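Local coordinates for protein B-agarase (Agarivorans gilvus, PDB 5Z6P) that probably hydrolyses glycosidic bonds of agarose as a beta-agarase of glycoside hydrolase family 50, with a carbohydrate-binding-like domain beside the hydrolase part, at residues 667-672 / 712-717; 681-686 / 730-735. All blocks are in the same frame, centred on the assembly; numbering follows the deposited sequence.

Contact 1 (667-672 / 712-717)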
loop_
_atom_site.group_PDB
_atom_site.type_symbol
_atom_site.label_atom_id
_atom_site.label_comp_id
_atom_site.label_asym_id
_atom_site.label_seq_id
_atom_site.Cartn_x
_atom_site.Cartn_y
_atom_site.Cartn_z
ATOM N N GLY A 667 -4.096 -9.058 0.371
ATOM C CA GLY A 667 -2.672 -9.200 0.624
ATOM C C GLY A 667 -2.082 -8.146 1.550
ATOM O O GLY A 667 -1.100 -8.400 2.224
ATOM N N GLU A 668 -2.694 -6.966 1.563
ATOM C CA GLU A 668 -2.210 -5.807 2.291
ATOM C C GLU A 668 -3.339 -4.838 2.616
ATOM O O GLU A 668 -4.213 -4.595 1.795
ATOM C CB GLU A 668 -1.157 -5.050 1.483
ATOM C CG GLU A 668 0.125 -5.809 1.199
ATOM C CD GLU A 668 1.033 -5.076 0.233
ATOM O OE1 GLU A 668 0.951 -3.845 0.167
ATOM O OE2 GLU A 668 1.805 -5.747 -0.464
ATOM N N PHE A 669 -3.274 -4.271 3.819
ATOM C CA PHE A 669 -4.071 -3.111 4.220
ATOM C C PHE A 669 -3.439 -2.554 5.486
ATOM O O PHE A 669 -2.714 -3.264 6.175
ATOM C CB PHE A 669 -5.546 -3.466 4.468
ATOM C CG PHE A 669 -5.791 -4.272 5.710
ATOM C CD1 PHE A 669 -5.546 -5.630 5.737
ATOM C CD2 PHE A 669 -6.317 -3.675 6.845
ATOM C CE1 PHE A 669 -5.783 -6.378 6.881
ATOM C CE2 PHE A 669 -6.560 -4.401 7.996
ATOM C CZ PHE A 669 -6.293 -5.756 8.024
ATOM N N HIS A 670 -3.715 -1.299 5.807
ATOM C CA HIS A 670 -3.277 -0.812 7.106
ATOM C C HIS A 670 -3.976 0.435 7.579
ATOM O O HIS A 670 -4.761 1.050 6.861
ATOM C CB HIS A 670 -1.743 -0.588 7.121
ATOM C CG HIS A 670 -1.246 0.503 6.219
ATOM N ND1 HIS A 670 -0.072 0.393 5.504
ATOM C CD2 HIS A 670 -1.732 1.737 5.955
ATOM C CE1 HIS A 670 0.129 1.506 4.822
ATOM N NE2 HIS A 670 -0.856 2.341 5.087
ATOM N N PHE A 671 -3.648 0.796 8.814
ATOM C CA PHE A 671 -4.105 2.027 9.426
ATOM C C PHE A 671 -2.979 2.658 10.265
ATOM O O PHE A 671 -2.364 1.985 11.083
ATOM C CB PHE A 671 -5.346 1.742 10.284
ATOM C CG PHE A 671 -6.491 1.202 9.495
ATOM C CD1 PHE A 671 -7.251 2.037 8.705
ATOM C CD2 PHE A 671 -6.785 -0.153 9.505
ATOM C CE1 PHE A 671 -8.293 1.530 7.966
ATOM C CE2 PHE A 671 -7.827 -0.651 8.764
ATOM C CZ PHE A 671 -8.578 0.187 7.999
ATOM N N GLY A 672 -2.698 3.934 10.025
ATOM C CA GLY A 672 -1.738 4.661 10.824
ATOM C C GLY A 672 -2.233 5.951 11.463
ATOM O O GLY A 672 -3.312 6.451 11.145
ATOM N N ALA A 712 -7.196 -12.057 5.070
ATOM C CA ALA A 712 -6.690 -10.696 4.928
ATOM C C ALA A 712 -5.374 -10.528 5.702
ATOM O O ALA A 712 -5.268 -10.888 6.874
ATOM C CB ALA A 712 -7.740 -9.655 5.401
ATOM N N HIS A 713 -4.366 -10.006 5.014
ATOM C CA HIS A 713 -3.048 -9.823 5.599
ATOM C C HIS A 713 -2.738 -8.337 5.760
ATOM O O HIS A 713 -2.970 -7.545 4.854
ATOM C CB HIS A 713 -1.972 -10.497 4.757
ATOM C CG HIS A 713 -2.131 -11.977 4.639
ATOM N ND1 HIS A 713 -1.577 -12.707 3.609
ATOM C CD2 HIS A 713 -2.795 -12.868 5.415
ATOM C CE1 HIS A 713 -1.873 -13.980 3.766
ATOM N NE2 HIS A 713 -2.611 -14.109 4.850
ATOM N N TYR A 714 -2.197 -7.990 6.925
ATOM C CA TYR A 714 -1.962 -6.620 7.321
ATOM C C TYR A 714 -0.505 -6.204 7.070
ATOM O O TYR A 714 0.437 -6.888 7.462
ATOM C CB TYR A 714 -2.336 -6.425 8.805
ATOM C CG TYR A 714 -2.125 -5.015 9.319
ATOM C CD1 TYR A 714 -0.858 -4.571 9.697
ATOM C CD2 TYR A 714 -3.172 -4.123 9.407
ATOM C CE1 TYR A 714 -0.655 -3.296 10.144
ATOM C CE2 TYR A 714 -2.976 -2.835 9.858
ATOM C CZ TYR A 714 -1.710 -2.432 10.235
ATOM O OH TYR A 714 -1.491 -1.158 10.662
ATOM N N PHE A 715 -0.340 -5.064 6.415
ATOM C CA PHE A 715 0.997 -4.554 6.104
ATOM C C PHE A 715 1.269 -3.402 7.074
ATOM O O PHE A 715 0.778 -2.310 6.857
ATOM C CB PHE A 715 1.071 -4.093 4.638
ATOM C CG PHE A 715 2.477 -3.865 4.122
ATOM C CD1 PHE A 715 3.206 -2.761 4.520
ATOM C CD2 PHE A 715 3.049 -4.735 3.216
ATOM C CE1 PHE A 715 4.494 -2.533 4.038
ATOM C CE2 PHE A 715 4.338 -4.511 2.728
ATOM C CZ PHE A 715 5.052 -3.400 3.140
ATOM N N GLN A 716 2.080 -3.607 8.109
ATOM C CA GLN A 716 3.049 -4.681 8.247
ATOM C C GLN A 716 3.315 -4.929 9.744
ATOM O O GLN A 716 2.791 -4.218 10.589
ATOM C CB GLN A 716 4.359 -4.309 7.529
ATOM C CG GLN A 716 4.919 -2.987 8.053
ATOM C CD GLN A 716 6.225 -2.540 7.400
ATOM O OE1 GLN A 716 6.813 -3.260 6.609
ATOM N NE2 GLN A 716 6.681 -1.333 7.752
ATOM N N TYR A 717 4.126 -5.938 10.051
ATOM C CA TYR A 717 4.479 -6.310 11.427
ATOM C C TYR A 717 5.048 -5.111 12.205
ATOM O O TYR A 717 4.537 -4.736 13.253
ATOM C CB TYR A 717 5.495 -7.439 11.400
ATOM C CG TYR A 717 5.893 -8.067 12.720
ATOM C CD1 TYR A 717 5.081 -7.979 13.845
ATOM C CD2 TYR A 717 7.083 -8.777 12.823
ATOM C CE1 TYR A 717 5.437 -8.572 15.030
ATOM C CE2 TYR A 717 7.459 -9.372 14.008
ATOM C CZ TYR A 717 6.620 -9.269 15.117
ATOM O OH TYR A 717 6.969 -9.861 16.311
HETATM O O HOH W 1 0.117 -11.116 2.058
#
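G667 and H713, whose CA atoms lie 5.0 Å apart, meet where two adjacent parallel strands, 664-668 and 709-714, run out at their C-terminal ends, the rim that bears the active site in the (beta/alpha)8 barrels of this clan. A water joins them, donating to G667 O at 3.0 Å and lying 2.8 Å from H713 ND1. The backbones are joined by F715 N to F669 O (3.0 Å, 161° at the hydrogen). F669 has CG between its backbone N and carbonyl carbon (chi1 71°), which sets its ring crosswise to Y714: CE2 is 3.7 Å from Y714 CD2 in an edge-to-face pair with planes at 85°, Y714 giving the edge. The Y714 hydroxyl accepts a weak bond from F671 N (3.4 Å to OH), its stronger partner being I734 outside the two segments. H670 ND1 makes a weak bond, 3.1 Å, to F715 O, the carbonyl of a cis peptide. The E668 chain runs alongside F715 (CD to CD2 3.6 Å), its carboxylate held by Y645 and R619. Helix 689-704 covers the F669 side through Y699 and M700, while strand 299-305 flanks H713 and Y714.

Contact 2 (681-686 / 730-735)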
loop_
_atom_site.group_PDB
_atom_site.type_symbol
_atom_site.label_atom_id
_atom_site.label_comp_id
_atom_site.label_asym_id
_atom_site.label_seq_id
_atom_site.Cartn_x
_atom_site.Cartn_y
_atom_site.Cartn_z
ATOM N N ALA A 681 1.145 9.322 8.525
ATOM C CA ALA A 681 0.283 8.274 9.080
ATOM C C ALA A 681 -0.086 7.196 8.047
ATOM O O ALA A 681 -0.841 6.275 8.343
ATOM C CB ALA A 681 -0.989 8.875 9.661
ATOM N N GLY A 682 0.435 7.313 6.837
ATOM C CA GLY A 682 0.251 6.261 5.856
ATOM C C GLY A 682 -0.907 6.468 4.891
ATOM O O GLY A 682 -1.364 7.585 4.675
ATOM N N LEU A 683 -1.389 5.377 4.313
ATOM C CA LEU A 683 -2.323 5.465 3.186
ATOM C C LEU A 683 -3.772 5.666 3.648
ATOM O O LEU A 683 -4.560 6.351 3.004
ATOM C CB LEU A 683 -2.194 4.213 2.330
ATOM C CG LEU A 683 -0.809 4.018 1.707
ATOM C CD1 LEU A 683 -0.736 2.713 0.912
ATOM C CD2 LEU A 683 -0.465 5.196 0.825
ATOM N N VAL A 684 -4.103 5.039 4.765
ATOM C CA VAL A 684 -5.401 5.187 5.402
ATOM C C VAL A 684 -5.146 5.554 6.866
ATOM O O VAL A 684 -4.352 4.903 7.537
ATOM C CB VAL A 684 -6.230 3.912 5.302
ATOM C CG1 VAL A 684 -7.638 4.149 5.826
ATOM C CG2 VAL A 684 -6.247 3.390 3.852
ATOM N N THR A 685 -5.808 6.590 7.360
ATOM C CA THR A 685 -5.380 7.199 8.613
ATOM C C THR A 685 -6.441 7.277 9.714
ATOM O O THR A 685 -7.639 7.348 9.453
ATOM C CB THR A 685 -4.829 8.622 8.362
ATOM O OG1 THR A 685 -5.885 9.492 7.948
ATOM C CG2 THR A 685 -3.775 8.600 7.293
ATOM N N ALA A 686 -5.956 7.252 10.954
ATOM C CA ALA A 686 -6.769 7.349 12.160
ATOM C C ALA A 686 -6.284 8.548 12.983
ATOM O O ALA A 686 -5.202 9.057 12.725
ATOM C CB ALA A 686 -6.671 6.075 12.965
ATOM N N GLU A 730 9.672 5.022 2.719
ATOM C CA GLU A 730 8.430 4.679 3.423
ATOM C C GLU A 730 8.543 4.920 4.942
ATOM O O GLU A 730 9.397 4.344 5.605
ATOM C CB GLU A 730 8.067 3.229 3.137
ATOM C CG GLU A 730 6.896 2.678 3.936
ATOM C CD GLU A 730 7.130 1.229 4.319
ATOM O OE1 GLU A 730 6.975 0.331 3.458
ATOM O OE2 GLU A 730 7.517 0.992 5.478
ATOM N N ASN A 731 7.683 5.777 5.479
ATOM C CA ASN A 731 7.890 6.308 6.832
ATOM C C ASN A 731 6.613 6.425 7.650
ATOM O O ASN A 731 6.396 7.421 8.346
ATOM C CB ASN A 731 8.579 7.683 6.742
ATOM C CG ASN A 731 7.782 8.686 5.932
ATOM O OD1 ASN A 731 6.874 8.316 5.193
ATOM N ND2 ASN A 731 8.112 9.961 6.074
ATOM N N TYR A 732 5.785 5.385 7.579
ATOM C CA TYR A 732 4.436 5.417 8.110
ATOM C C TYR A 732 4.336 4.760 9.465
ATOM O O TYR A 732 4.970 3.743 9.715
ATOM C CB TYR A 732 3.454 4.687 7.172
ATOM C CG TYR A 732 3.522 5.030 5.708
ATOM C CD1 TYR A 732 3.972 6.271 5.281
ATOM C CD2 TYR A 732 3.115 4.113 4.749
ATOM C CE1 TYR A 732 4.021 6.584 3.943
ATOM C CE2 TYR A 732 3.152 4.416 3.397
ATOM C CZ TYR A 732 3.605 5.660 3.005
ATOM O OH TYR A 732 3.664 5.998 1.685
ATOM N N ASN A 733 3.480 5.309 10.317
ATOM C CA ASN A 733 3.101 4.618 11.539
ATOM C C ASN A 733 2.114 3.496 11.237
ATOM O O ASN A 733 0.941 3.649 11.479
ATOM C CB ASN A 733 2.502 5.615 12.561
ATOM C CG ASN A 733 1.844 4.931 13.745
ATOM O OD1 ASN A 733 0.761 5.320 14.168
ATOM N ND2 ASN A 733 2.481 3.891 14.261
ATOM N N ILE A 734 2.596 2.365 10.725
ATOM C CA ILE A 734 1.691 1.276 10.335
ATOM C C ILE A 734 1.950 -0.061 11.015
ATOM O O ILE A 734 1.281 -1.038 10.739
ATOM C CB ILE A 734 1.734 1.043 8.812
ATOM C CG1 ILE A 734 3.178 0.776 8.347
ATOM C CG2 ILE A 734 1.109 2.217 8.105
ATOM C CD1 ILE A 734 3.278 0.151 6.974
ATOM N N GLY A 735 2.912 -0.108 11.921
ATOM C CA GLY A 735 3.249 -1.364 12.532
ATOM C C GLY A 735 2.278 -1.863 13.590
ATOM O O GLY A 735 1.539 -1.093 14.204
#
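G682 sets its CA over one face of the Y732 ring, and this CH-pi contact is the tight part of an interface that buries 200 Å² in all. The CA lies 3.8 Å from the ring centroid and 21° off the normal, displaced toward the CG side of the ring, with G682 CA to Y732 CG at 3.5 Å. At the G682 phi of 96° a CB would be jammed against the carbonyl O of A681, and it would also come tight against Y732 CB and I734 CG2; with no side chain, the CA can sit on the ring. Y732 turns CG beside its own backbone N and anti to the carbonyl carbon (chi1 -48°), presenting that face to the 681-686 loop; E730 CG lies over the rim of the opposite face, 4.1 Å above the plane. At the outer end the fit is slacker. L683 CG is 4.3 Å from Y732 CE2, L683 CD2 is equally far from Y732 OH, and both residues are partly exposed.

The inner end is buried and more polar. An inverse gamma turn centred on N733, closed by a weak I734 N to Y732 O bond of 2.9 Å, redirects the chain just after the ring. The N733 amide group is gripped by Q689 and D719, and its backbone bonds to H680. Separately, both loops are linked to the carbohydrate-binding-like domain: Q110 bonds to the backbone of L683 and T685, and Y153 O receives N731 ND2. The arrangement is that of two strand-to-helix loops of a (beta/alpha)8 barrel, packed where an accessory domain meets the barrel.

How the contacts relate
Along the chain the segments alternate: 667-672, 681-686, 712-717, then 730-735. Each strand of contact 1 therefore leads into a loop of contact 2, the first before helix 689-704 and the second before helix 745-762. The two centres are about 10 Å apart, and they lie about 8 and 10 Å from the centre of the chain. Probable hydrogen bonds link them directly: G672 O to A686 N, and Y714 OH to I734 O, each 2.8 Å. R692 of helix 689-704 adds a shared partner, bonding F671 O, Y714 OH and G735 O. Contact 1 lies at the C-terminal ends of two neighbouring sheet strands, and contact 2 joins the loops that follow them, next to the carbohydrate-binding-like domain.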